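Side-chain contacts in uncharacterized oxidoreductase yvaA (Bacillus subtilis subsp. subtilis, PDB 3GDO), which catalyses the reversible NADPH-dependent reduction of scyllo-inosose to scyllo-inositol and cannot use NADH in place of NADPH: residues T216-G220 with K221-I225; N299-Y302 with L303-Y306; T107-R110 with A111-K115; P320-A323 with E324-I327. One frame throughout, in Å; residues are numbered along the deposited sequence.

Contact 1. Residues T216-G220 with K221-I225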
loop_
_atom_site.group_PDB
_atom_site.type_symbol
_atom_site.label_atom_id
_atom_site.label_comp_id
_atom_site.label_asym_id
_atom_site.label_seq_id
_atom_site.Cartn_x
_atom_site.Cartn_y
_atom_site.Cartn_z
ATOM N N THR B 216 3.412 -9.487 0.167
ATOM C CA THR B 216 4.733 -8.880 0.157
ATOM C C THR B 216 5.739 -9.896 -0.408
ATOM O O THR B 216 5.902 -11.009 0.164
ATOM C CB THR B 216 5.188 -8.452 1.586
ATOM O OG1 THR B 216 4.253 -7.499 2.131
ATOM C CG2 THR B 216 6.607 -7.855 1.559
ATOM N N LEU B 217 6.378 -9.529 -1.505
ATOM C CA LEU B 217 7.508 -10.312 -2.063
ATOM C C LEU B 217 8.852 -9.719 -1.663
ATOM O O LEU B 217 9.179 -8.561 -2.003
ATOM C CB LEU B 217 7.413 -10.472 -3.585
ATOM C CG LEU B 217 6.408 -11.482 -4.160
ATOM C CD1 LEU B 217 4.974 -11.258 -3.709
ATOM C CD2 LEU B 217 6.447 -11.478 -5.709
ATOM N N ASP B 218 9.599 -10.526 -0.905
ATOM C CA ASP B 218 10.792 -10.070 -0.229
ATOM C C ASP B 218 11.981 -10.249 -1.172
ATOM O O ASP B 218 12.373 -11.380 -1.477
ATOM C CB ASP B 218 10.973 -10.860 1.095
ATOM C CG ASP B 218 12.262 -10.476 1.874
ATOM O OD1 ASP B 218 12.962 -9.492 1.527
ATOM O OD2 ASP B 218 12.567 -11.194 2.854
ATOM N N TYR B 219 12.506 -9.139 -1.666
ATOM C CA TYR B 219 13.747 -9.159 -2.440
ATOM C C TYR B 219 14.854 -8.430 -1.650
ATOM O O TYR B 219 15.657 -7.748 -2.244
ATOM C CB TYR B 219 13.558 -8.435 -3.757
ATOM C CG TYR B 219 12.580 -9.062 -4.746
ATOM C CD1 TYR B 219 13.037 -9.918 -5.777
ATOM C CD2 TYR B 219 11.214 -8.776 -4.684
ATOM C CE1 TYR B 219 12.142 -10.480 -6.719
ATOM C CE2 TYR B 219 10.322 -9.312 -5.624
ATOM C CZ TYR B 219 10.786 -10.174 -6.630
ATOM O OH TYR B 219 9.888 -10.699 -7.525
ATOM N N GLY B 220 14.857 -8.518 -0.322
ATOM C CA GLY B 220 15.924 -7.884 0.485
ATOM C C GLY B 220 15.673 -6.389 0.611
ATOM O O GLY B 220 14.727 -5.948 1.286
ATOM N N LYS B 221 16.517 -5.598 -0.031
ATOM C CA LYS B 221 16.367 -4.161 0.003
ATOM C C LYS B 221 15.070 -3.766 -0.737
ATOM O O LYS B 221 14.311 -2.901 -0.265
ATOM C CB LYS B 221 17.582 -3.499 -0.621
ATOM C CG LYS B 221 17.494 -1.982 -0.599
ATOM C CD LYS B 221 18.692 -1.350 -1.324
ATOM C CE LYS B 221 18.364 0.096 -1.690
ATOM N NZ LYS B 221 19.494 0.751 -2.398
ATOM N N LEU B 222 14.834 -4.413 -1.875
ATOM C CA LEU B 222 13.613 -4.239 -2.676
ATOM C C LEU B 222 12.417 -4.961 -2.043
ATOM O O LEU B 222 12.488 -6.170 -1.700
ATOM C CB LEU B 222 13.824 -4.742 -4.110
ATOM C CG LEU B 222 12.612 -4.890 -5.053
ATOM C CD1 LEU B 222 11.890 -3.539 -5.203
ATOM C CD2 LEU B 222 12.996 -5.453 -6.457
ATOM N N GLN B 223 11.314 -4.219 -1.881
ATOM C CA GLN B 223 10.058 -4.820 -1.358
ATOM C C GLN B 223 8.986 -4.606 -2.397
ATOM O O GLN B 223 8.796 -3.468 -2.870
ATOM C CB GLN B 223 9.645 -4.209 -0.008
ATOM C CG GLN B 223 10.661 -4.455 1.100
ATOM C CD GLN B 223 10.663 -5.917 1.545
ATOM O OE1 GLN B 223 9.623 -6.511 1.783
ATOM N NE2 GLN B 223 11.849 -6.506 1.620
ATOM N N ALA B 224 8.351 -5.696 -2.812
ATOM C CA ALA B 224 7.317 -5.639 -3.849
ATOM C C ALA B 224 6.038 -5.939 -3.111
ATOM O O ALA B 224 5.969 -6.956 -2.387
ATOM C CB ALA B 224 7.575 -6.679 -4.960
ATOM N N ILE B 225 5.039 -5.054 -3.249
ATOM C CA ILE B 225 3.816 -5.184 -2.454
ATOM C C ILE B 225 2.678 -5.268 -3.461
ATOM O O ILE B 225 2.525 -4.343 -4.260
ATOM C CB ILE B 225 3.560 -3.944 -1.537
ATOM C CG1 ILE B 225 4.735 -3.598 -0.599
ATOM C CG2 ILE B 225 2.167 -4.047 -0.830
ATOM C CD1 ILE B 225 5.197 -4.653 0.307
#
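Thr-216 and Ile-225 pair across a beta hairpin, strands 212-219 and 222-228, closed by a type II' turn from Tyr-219 to Leu-222. Lys-221, in the turn, forms a salt bridge with Asp-145, and its carbonyl takes a bond from Gln-203 of the second subunit. At the non-hydrogen-bonded pair of Thr-216 and Ile-225 the two side chains lie alongside each other, and Ile-225 CD1 rests 3.5 Å from Thr-216 OG1. Leu-217 and Ala-224 form the next pair, bonded through both backbone amides and packed CB to CB on the face that carries Tyr-219 and Leu-222. Asp-218 returns to the Thr-216 face. Its chi1 of 178° swings the carboxylate over toward Gly-220, whose N gives to Asp-218 OD1 at 2.8 Å, an Asx turn. Gln-223 NE2 gives to the same OD1 at 3.2 Å from the other face of the carboxylate, 49° out of its plane. Shortening Gln-223 to an alanine is likely to cost Asp-218 OD1 its second donor and take the side-chain donor from Gly-220 O. Tyr-219 packs alongside Leu-222 and presents its ring edge to Ala-224, Tyr-219 CE2 lying 3.9 Å from Ala-224 CB; its hydroxyl bonds to Gly-191 O beside helix 174-190, which covers this face. Gly-220 O accepts Gln-223 NE2 at 3.0 Å, lying within 1° of the amide plane of that glutamine.

Contact 2. Residues N299-Y302 with L303-Y306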
loop_
_atom_site.group_PDB
_atom_site.type_symbol
_atom_site.label_atom_id
_atom_site.label_comp_id
_atom_site.label_asym_id
_atom_site.label_seq_id
_atom_site.Cartn_x
_atom_site.Cartn_y
_atom_site.Cartn_z
ATOM N N ASN B 299 1.714 2.704 -26.187
ATOM C CA ASN B 299 0.478 2.017 -26.557
ATOM C C ASN B 299 0.507 0.550 -26.116
ATOM O O ASN B 299 1.522 -0.086 -26.215
ATOM C CB ASN B 299 0.195 2.144 -28.073
ATOM C CG ASN B 299 -0.296 3.554 -28.464
ATOM O OD1 ASN B 299 0.171 4.542 -27.905
ATOM N ND2 ASN B 299 -1.236 3.643 -29.406
ATOM N N GLY B 300 -0.597 0.034 -25.589
ATOM C CA GLY B 300 -0.668 -1.390 -25.237
ATOM C C GLY B 300 -0.682 -2.216 -26.523
ATOM O O GLY B 300 -1.234 -1.766 -27.549
ATOM N N SER B 301 -0.104 -3.415 -26.478
ATOM C CA SER B 301 0.136 -4.210 -27.709
ATOM C C SER B 301 -0.024 -5.713 -27.492
ATOM O O SER B 301 0.974 -6.450 -27.491
ATOM C CB SER B 301 1.558 -3.905 -28.206
ATOM O OG SER B 301 1.813 -4.524 -29.448
ATOM N N TYR B 302 -1.258 -6.175 -27.271
ATOM C CA TYR B 302 -1.488 -7.599 -27.013
ATOM C C TYR B 302 -1.117 -8.460 -28.247
ATOM O O TYR B 302 -0.783 -9.629 -28.104
ATOM C CB TYR B 302 -2.955 -7.899 -26.624
ATOM C CG TYR B 302 -3.404 -7.462 -25.208
ATOM C CD1 TYR B 302 -2.479 -7.109 -24.219
ATOM C CD2 TYR B 302 -4.752 -7.438 -24.878
ATOM C CE1 TYR B 302 -2.901 -6.723 -22.939
ATOM C CE2 TYR B 302 -5.205 -7.053 -23.576
ATOM C CZ TYR B 302 -4.273 -6.693 -22.632
ATOM O OH TYR B 302 -4.689 -6.336 -21.372
ATOM N N LEU B 303 -1.216 -7.876 -29.437
ATOM C CA LEU B 303 -0.789 -8.543 -30.691
ATOM C C LEU B 303 0.617 -9.083 -30.574
ATOM O O LEU B 303 0.933 -10.154 -31.144
ATOM C CB LEU B 303 -0.850 -7.586 -31.884
ATOM C CG LEU B 303 -2.249 -7.143 -32.341
ATOM C CD1 LEU B 303 -2.128 -6.163 -33.548
ATOM C CD2 LEU B 303 -3.114 -8.389 -32.695
ATOM N N THR B 304 1.457 -8.357 -29.827
ATOM C CA THR B 304 2.860 -8.711 -29.711
ATOM C C THR B 304 3.019 -10.146 -29.193
ATOM O O THR B 304 3.855 -10.891 -29.727
ATOM C CB THR B 304 3.662 -7.663 -28.868
ATOM O OG1 THR B 304 3.517 -6.373 -29.471
ATOM C CG2 THR B 304 5.146 -7.997 -28.756
ATOM N N TYR B 305 2.215 -10.555 -28.196
ATOM C CA TYR B 305 2.273 -11.941 -27.730
ATOM C C TYR B 305 2.079 -12.911 -28.929
ATOM O O TYR B 305 2.817 -13.885 -29.085
ATOM C CB TYR B 305 1.220 -12.223 -26.655
ATOM C CG TYR B 305 1.141 -13.674 -26.242
ATOM C CD1 TYR B 305 1.870 -14.138 -25.157
ATOM C CD2 TYR B 305 0.330 -14.568 -26.909
ATOM C CE1 TYR B 305 1.805 -15.440 -24.753
ATOM C CE2 TYR B 305 0.264 -15.888 -26.508
ATOM C CZ TYR B 305 1.007 -16.313 -25.440
ATOM O OH TYR B 305 0.958 -17.613 -25.019
ATOM N N TYR B 306 1.103 -12.643 -29.782
ATOM C CA TYR B 306 0.864 -13.603 -30.849
ATOM C C TYR B 306 1.869 -13.539 -32.026
ATOM O O TYR B 306 2.118 -14.549 -32.655
ATOM C CB TYR B 306 -0.605 -13.595 -31.311
ATOM C CG TYR B 306 -1.492 -14.469 -30.434
ATOM C CD1 TYR B 306 -1.283 -15.834 -30.368
ATOM C CD2 TYR B 306 -2.547 -13.921 -29.674
ATOM C CE1 TYR B 306 -2.071 -16.653 -29.556
ATOM C CE2 TYR B 306 -3.373 -14.730 -28.878
ATOM C CZ TYR B 306 -3.122 -16.089 -28.818
ATOM O OH TYR B 306 -3.900 -16.937 -28.067
#
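Ser-301 and Thr-304 meet through their hydroxyls where the loop after strand 289-295 runs into helix 303-315. From Ser-301 CB, 3.4 Å from Thr-304 OG1, the side chain continues with OG anti to the backbone N (chi1 -174°), which carries the hydroxyl to the threonine. There Ser-301 OG stands 2.5 Å from Thr-304 OG1 in a short hydrogen bond in which either oxygen may be the donor, and 3.7 Å from Thr-304 CB. The serine carbonyl is engaged as well: Thr-304 N donates to Ser-301 O at 3.1 Å, coming from above the carbonyl plane, 55° out of it. One residue is thus tied to the other by side chain and backbone together. Tyr-305 N adds a weak bond to Tyr-302 O. The tyrosine hydroxyls find partners outside the segment: Tyr-302 OH bonds to Asp-128, Tyr-305 OH to Ser-120 and Tyr-306 OH to His-21, while Tyr-302 and Leu-303 both pack on Leu-24 of helix 15-26. Within the first turn Tyr-305 CD2 sits 3.8 Å above the centre of the Tyr-306 ring, and Tyr-306 CE1 lies at the Tyr-305 ring edge. The C-terminal alpha/beta domain therefore sends aromatic side chains against helix 15-26 and strand 91-95 of the nucleotide-binding half, a domain interface in the two-domain architecture of the Gfo/Idh/MocA family.

Contact 3. Residues T107-R110 with A111-K115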
loop_
_atom_site.group_PDB
_atom_site.type_symbol
_atom_site.label_atom_id
_atom_site.label_comp_id
_atom_site.label_asym_id
_atom_site.label_seq_id
_atom_site.Cartn_x
_atom_site.Cartn_y
_atom_site.Cartn_z
ATOM N N THR B 107 4.175 -30.927 -14.353
ATOM C CA THR B 107 3.753 -32.108 -15.103
ATOM C C THR B 107 3.491 -31.777 -16.557
ATOM O O THR B 107 3.945 -32.520 -17.437
ATOM C CB THR B 107 2.552 -32.793 -14.466
ATOM O OG1 THR B 107 2.908 -33.137 -13.130
ATOM C CG2 THR B 107 2.163 -34.095 -15.211
ATOM N N LEU B 108 2.799 -30.660 -16.819
ATOM C CA LEU B 108 2.537 -30.277 -18.209
ATOM C C LEU B 108 3.812 -29.890 -18.885
ATOM O O LEU B 108 4.016 -30.214 -20.060
ATOM C CB LEU B 108 1.500 -29.138 -18.349
ATOM C CG LEU B 108 0.109 -29.380 -17.763
ATOM C CD1 LEU B 108 -0.776 -28.078 -17.801
ATOM C CD2 LEU B 108 -0.604 -30.549 -18.435
ATOM N N LYS B 109 4.672 -29.175 -18.161
ATOM C CA LYS B 109 5.928 -28.736 -18.751
ATOM C C LYS B 109 6.789 -29.946 -19.165
ATOM O O LYS B 109 7.427 -29.927 -20.203
ATOM C CB LYS B 109 6.738 -27.839 -17.799
ATOM C CG LYS B 109 7.873 -27.096 -18.506
ATOM C CD LYS B 109 8.715 -26.305 -17.517
ATOM C CE LYS B 109 9.670 -27.210 -16.738
ATOM N NZ LYS B 109 10.899 -27.410 -17.583
ATOM N N ARG B 110 6.823 -30.968 -18.326
ATOM C CA ARG B 110 7.701 -32.109 -18.600
ATOM C C ARG B 110 7.145 -32.904 -19.784
ATOM O O ARG B 110 7.900 -33.280 -20.676
ATOM C CB ARG B 110 7.932 -32.960 -17.356
ATOM C CG ARG B 110 9.180 -32.515 -16.618
ATOM C CD ARG B 110 9.428 -33.347 -15.371
ATOM N NE ARG B 110 8.670 -32.851 -14.223
ATOM C CZ ARG B 110 7.528 -33.376 -13.770
ATOM N NH1 ARG B 110 6.939 -32.842 -12.704
ATOM N NH2 ARG B 110 6.975 -34.430 -14.372
ATOM N N ALA B 111 5.820 -33.073 -19.826
ATOM C CA ALA B 111 5.175 -33.721 -20.949
ATOM C C ALA B 111 5.430 -32.989 -22.279
ATOM O O ALA B 111 5.718 -33.655 -23.288
ATOM C CB ALA B 111 3.709 -33.928 -20.675
ATOM N N ALA B 112 5.367 -31.648 -22.285
ATOM C CA ALA B 112 5.684 -30.837 -23.489
ATOM C C ALA B 112 7.144 -30.922 -23.939
ATOM O O ALA B 112 7.433 -30.986 -25.140
ATOM C CB ALA B 112 5.317 -29.359 -23.289
ATOM N N ASP B 113 8.054 -30.847 -22.972
ATOM C CA ASP B 113 9.488 -31.035 -23.217
ATOM C C ASP B 113 9.756 -32.458 -23.760
ATOM O O ASP B 113 10.414 -32.612 -24.768
ATOM C CB ASP B 113 10.291 -30.812 -21.935
ATOM C CG ASP B 113 10.372 -29.330 -21.511
ATOM O OD1 ASP B 113 10.296 -28.416 -22.368
ATOM O OD2 ASP B 113 10.554 -29.090 -20.293
ATOM N N GLU B 114 9.207 -33.470 -23.092
ATOM C CA GLU B 114 9.280 -34.859 -23.530
ATOM C C GLU B 114 8.817 -35.014 -24.965
ATOM O O GLU B 114 9.324 -35.857 -25.678
ATOM C CB GLU B 114 8.382 -35.746 -22.659
ATOM C CG GLU B 114 9.034 -36.340 -21.396
ATOM C CD GLU B 114 9.638 -37.709 -21.663
ATOM O OE1 GLU B 114 10.854 -37.900 -21.377
ATOM O OE2 GLU B 114 8.896 -38.586 -22.187
ATOM N N LYS B 115 7.852 -34.200 -25.387
ATOM C CA LYS B 115 7.178 -34.404 -26.665
ATOM C C LYS B 115 7.632 -33.441 -27.758
ATOM O O LYS B 115 7.245 -33.589 -28.909
ATOM C CB LYS B 115 5.661 -34.351 -26.462
ATOM C CG LYS B 115 4.867 -34.924 -27.592
ATOM C CD LYS B 115 4.636 -36.425 -27.405
ATOM C CE LYS B 115 3.920 -37.006 -28.608
ATOM N NZ LYS B 115 3.499 -38.405 -28.288
#
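An i to i+4 salt bridge, Lys-109 with Asp-113, lies along the surface of helix 102-115 in the Rossmann domain. Lys-109 NZ stands 3.2 Å from Asp-113 OD2, which it meets nearly along the C-O axis of that oxygen. The lysine leaves the backbone at a chi1 of -166°, which brings Lys-109 CG to 3.8 Å from Asp-113 OD2; bends at its last two torsions, chi3 77° and chi4 84°, then curl the ammonium back over its own chain toward the acid. The two side chains cross at a slant. Beneath them the backbone repeats the i to i+4 pattern: Asp-113 N donates to Lys-109 O at 3.0 Å, and Ala-111, Ala-112 and Glu-114 give in the same way to Thr-107, Leu-108 and Arg-110. This helix links strands 91-95 and 119-122 in a beta-alpha-beta crossover of the Rossmann fold. Its inner side carries Leu-108 and Ala-112, both resting on Leu-119 of the following strand, while Thr-107 and Ala-111 pack on Met-83 of helix 78-87. The methylenes of Lys-109 are shared with helix 323-342, whose Ala-323, Glu-324 and Ile-327 they touch. Were Lys-109 a serine, the Asp-113 carboxylate would probably lose its cationic mate and a gap would open beside Ala-323 and Ile-327. Arg-110 and Glu-114 continue the polar side, where Glu-114 CG lies 3.3 Å from Arg-110 O.

Contact 4. Residues P320-A323 with E324-I327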
loop_
_atom_site.group_PDB
_atom_site.type_symbol
_atom_site.label_atom_id
_atom_site.label_comp_id
_atom_site.label_asym_id
_atom_site.label_seq_id
_atom_site.Cartn_x
_atom_site.Cartn_y
_atom_site.Cartn_z
ATOM N N PRO B 320 7.384 -15.927 -25.966
ATOM C CA PRO B 320 7.059 -14.670 -25.265
ATOM C C PRO B 320 6.764 -14.846 -23.755
ATOM O O PRO B 320 7.110 -13.955 -22.949
ATOM C CB PRO B 320 5.806 -14.177 -25.988
ATOM C CG PRO B 320 5.166 -15.431 -26.538
ATOM C CD PRO B 320 6.341 -16.286 -26.949
ATOM N N VAL B 321 6.147 -15.963 -23.392
ATOM C CA VAL B 321 5.964 -16.345 -21.990
ATOM C C VAL B 321 6.262 -17.835 -21.982
ATOM O O VAL B 321 5.767 -18.537 -22.850
ATOM C CB VAL B 321 4.492 -16.113 -21.497
ATOM C CG1 VAL B 321 4.357 -16.516 -20.053
ATOM C CG2 VAL B 321 3.984 -14.615 -21.726
ATOM N N THR B 322 7.001 -18.342 -20.996
ATOM C CA THR B 322 7.382 -19.754 -20.991
ATOM C C THR B 322 6.602 -20.498 -19.919
ATOM O O THR B 322 6.064 -19.886 -19.020
ATOM C CB THR B 322 8.910 -19.939 -20.644
ATOM O OG1 THR B 322 9.154 -19.481 -19.310
ATOM C CG2 THR B 322 9.839 -19.159 -21.637
ATOM N N ALA B 323 6.594 -21.826 -19.987
ATOM C CA ALA B 323 5.886 -22.643 -19.037
ATOM C C ALA B 323 6.431 -22.435 -17.636
ATOM O O ALA B 323 5.641 -22.351 -16.683
ATOM C CB ALA B 323 5.927 -24.133 -19.430
ATOM N N GLU B 324 7.760 -22.378 -17.528
ATOM C CA GLU B 324 8.480 -22.076 -16.284
ATOM C C GLU B 324 8.017 -20.769 -15.618
ATOM O O GLU B 324 7.814 -20.735 -14.410
ATOM C CB GLU B 324 9.993 -21.955 -16.566
ATOM C CG GLU B 324 10.890 -22.067 -15.337
ATOM C CD GLU B 324 10.444 -23.171 -14.338
ATOM O OE1 GLU B 324 10.196 -24.368 -14.730
ATOM O OE2 GLU B 324 10.303 -22.822 -13.140
ATOM N N GLU B 325 7.920 -19.701 -16.408
ATOM C CA GLU B 325 7.448 -18.419 -15.888
ATOM C C GLU B 325 5.985 -18.544 -15.402
ATOM O O GLU B 325 5.670 -18.101 -14.304
ATOM C CB GLU B 325 7.612 -17.322 -16.935
ATOM C CG GLU B 325 9.079 -16.991 -17.245
ATOM C CD GLU B 325 9.180 -16.254 -18.564
ATOM O OE1 GLU B 325 8.129 -16.112 -19.251
ATOM O OE2 GLU B 325 10.278 -15.808 -18.924
ATOM N N GLY B 326 5.145 -19.238 -16.180
ATOM C CA GLY B 326 3.780 -19.569 -15.766
ATOM C C GLY B 326 3.753 -20.306 -14.442
ATOM O O GLY B 326 3.007 -19.944 -13.523
ATOM N N ILE B 327 4.572 -21.351 -14.321
ATOM C CA ILE B 327 4.607 -22.129 -13.081
ATOM C C ILE B 327 5.081 -21.225 -11.917
ATOM O O ILE B 327 4.631 -21.384 -10.777
ATOM C CB ILE B 327 5.571 -23.359 -13.212
ATOM C CG1 ILE B 327 4.960 -24.456 -14.106
ATOM C CG2 ILE B 327 5.925 -23.929 -11.867
ATOM C CD1 ILE B 327 6.036 -25.492 -14.612
#
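Thr-322 and Glu-325 exchange bonds as a capping box at the start of helix 323-342. Glu-325 N donates to Thr-322 OG1 at 3.2 Å, and in return Thr-322 N gives to Glu-325 OE1 at 3.0 Å, reaching it from above the carboxylate plane, 56° out of it. The threonine hydroxyl sits between its own N and carbonyl carbon (chi1 64°), where it can face the helix amide; Glu-325 chi1 of -67° sets its CG 3.2 Å from Thr-322 OG1, and the extended chain beyond it carries OE1 back to Thr-322 N. The close-packed side is formed by Val-321, Ala-323 and Ile-327. Val-321 leans on Tyr-305 and Trp-127, and Ile-327 CG1 lies 3.4 Å from Ala-323 O, which also accepts Ile-327 N. Gly-326, likewise buried, bonds through N to Thr-322 O. Glu-324 belongs to the more open side: its chain bends at chi2 and OE2 forms a salt bridge with Arg-331. Glu-325 OE1 has a second partner in Arg-126, so backbone amide and guanidinium share one oxygen. Negative charge at this helix N-terminus is probably stabilised by the helix dipole as well as by the arginine.

In the fold
Contacts 2 and 4 lie nearer the chain's centre (about 12 and 11 Å from contact centre to chain centre), contacts 1 and 3 farther out (about 21 Å each). The former occupy successive helix beginnings of the C-terminal alpha/beta domain and touch where Tyr-305 packs on Pro-320 and Val-321; a hydroxyl pair ties the first, a threonine-glutamate exchange the second. Contact 3, in the Rossmann domain, carries an ion pair on its exposed side; its centre is about 13 Å from that of contact 4, and the two touch through Lys-109 across the domain boundary. Contact 1 has no fully exposed residue and meets the second subunit; its strand pair and turn are bonded through backbone and side-chain amides.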